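Local coordinates for protein Dot/Icm T4SS effector (PDB 4HFV) that is a Dot/Icm type IV secretion effector of Legionella pneumophila, of uncharacterised biochemical activity and probably delivered into the host cell, at residues A[175-178]-A[179-183]. Sequence-based numbering, arbitrary orientation.
Sequences LRHE and IIIAA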
# COMPACT_ATOMS: atom_id res chain seq x y z
N LEU A 175 4.11 8.27 2.10
CA LEU A 175 5.08 8.06 3.16
C LEU A 175 6.03 6.89 2.86
O LEU A 175 7.28 7.04 2.98
CB LEU A 175 4.38 7.92 4.53
CG LEU A 175 3.74 9.20 5.11
CD1 LEU A 175 2.75 8.79 6.17
CD2 LEU A 175 4.78 10.13 5.69
N ARG A 176 5.49 5.76 2.39
CA ARG A 176 6.31 4.63 2.02
C ARG A 176 7.24 4.96 0.85
O ARG A 176 8.41 4.56 0.85
CB ARG A 176 5.46 3.39 1.71
CG ARG A 176 4.96 2.78 2.98
CD ARG A 176 4.11 1.57 2.81
NE ARG A 176 3.58 1.14 4.12
CZ ARG A 176 2.55 0.30 4.25
NH1 ARG A 176 1.98 -0.21 3.17
NH2 ARG A 176 2.10 -0.04 5.45
N HIS A 177 6.73 5.75 -0.10
CA HIS A 177 7.56 6.26 -1.19
C HIS A 177 8.76 7.03 -0.63
O HIS A 177 9.91 6.81 -1.02
CB HIS A 177 6.71 7.11 -2.13
CG HIS A 177 7.42 7.60 -3.35
ND1 HIS A 177 7.28 7.01 -4.58
CD2 HIS A 177 8.27 8.64 -3.52
CE1 HIS A 177 8.02 7.66 -5.47
NE2 HIS A 177 8.64 8.65 -4.85
N GLU A 178 8.48 7.94 0.30
CA GLU A 178 9.53 8.82 0.82
C GLU A 178 10.57 8.05 1.60
O GLU A 178 11.76 8.37 1.54
CB GLU A 178 8.92 9.93 1.67
CG GLU A 178 8.00 10.84 0.90
CD GLU A 178 7.33 11.88 1.77
OE1 GLU A 178 7.61 11.92 2.99
OE2 GLU A 178 6.51 12.68 1.23
N ILE A 179 10.13 7.04 2.34
CA ILE A 179 11.03 6.18 3.10
C ILE A 179 12.01 5.45 2.20
O ILE A 179 13.22 5.33 2.48
CB ILE A 179 10.21 5.19 3.94
CG1 ILE A 179 9.59 5.93 5.15
CG2 ILE A 179 11.06 4.03 4.46
CD1 ILE A 179 8.51 5.12 5.84
N ILE A 180 11.47 4.93 1.11
CA ILE A 180 12.31 4.29 0.07
C ILE A 180 13.31 5.27 -0.50
O ILE A 180 14.52 4.97 -0.59
CB ILE A 180 11.43 3.71 -1.05
CG1 ILE A 180 10.83 2.39 -0.58
CG2 ILE A 180 12.25 3.43 -2.33
CD1 ILE A 180 9.57 1.99 -1.34
N ILE A 181 12.84 6.45 -0.87
CA ILE A 181 13.72 7.44 -1.44
C ILE A 181 14.85 7.84 -0.47
O ILE A 181 16.00 8.06 -0.86
CB ILE A 181 12.94 8.70 -1.88
CG1 ILE A 181 11.98 8.36 -3.03
CG2 ILE A 181 13.92 9.80 -2.29
CD1 ILE A 181 12.65 7.96 -4.32
N ALA A 182 14.51 7.94 0.81
CA ALA A 182 15.47 8.42 1.81
C ALA A 182 16.52 7.35 2.08
O ALA A 182 17.69 7.66 2.25
CB ALA A 182 14.75 8.82 3.07
N ALA A 183 16.11 6.08 2.04
CA ALA A 183 17.02 4.96 2.19
C ALA A 183 18.00 4.86 1.01
O ALA A 183 19.19 4.57 1.20
CB ALA A 183 16.24 3.65 2.34
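L175 O receives the amide N of I179 at 2.9 Å, nearly in line with its carbonyl bond, and the CG1 branch of I179 lies against the same oxygen at 3.4 Å. These nine residues make about two and a half turns of helix 161-188. Four consecutive N-H(i+4) to O(i) bonds join 175-178 to 179-182; A182 N to E178 O, 2.9 Å, is the most bent at 145°, and A183 N to I179 O continues the series. H177 and I181 run side by side, pointing the same way. With CG of H177 anti to its own N (chi1 -176°), the imidazole projects outward and leans toward I181, so that CD2 and NE2 each sit 3.8 Å from I181 CG1, an oblique approach. That same CG1 also rests 3.3 Å from H177 O. The extended chain of E178 turns back instead, and its OE2 forms a salt bridge with K174, one turn earlier. Both H177 and I181, together with I180, pack on L166 of the second subunit, while L175 faces L123 of helix 120-136. This part of the helix thus divides its chemistry: the isoleucines and the imidazole meet the second subunit, whereas the R176 guanidinium, probably cationic, holds through NH1 an oxygen of a succinate probably from the crystallisation liquor.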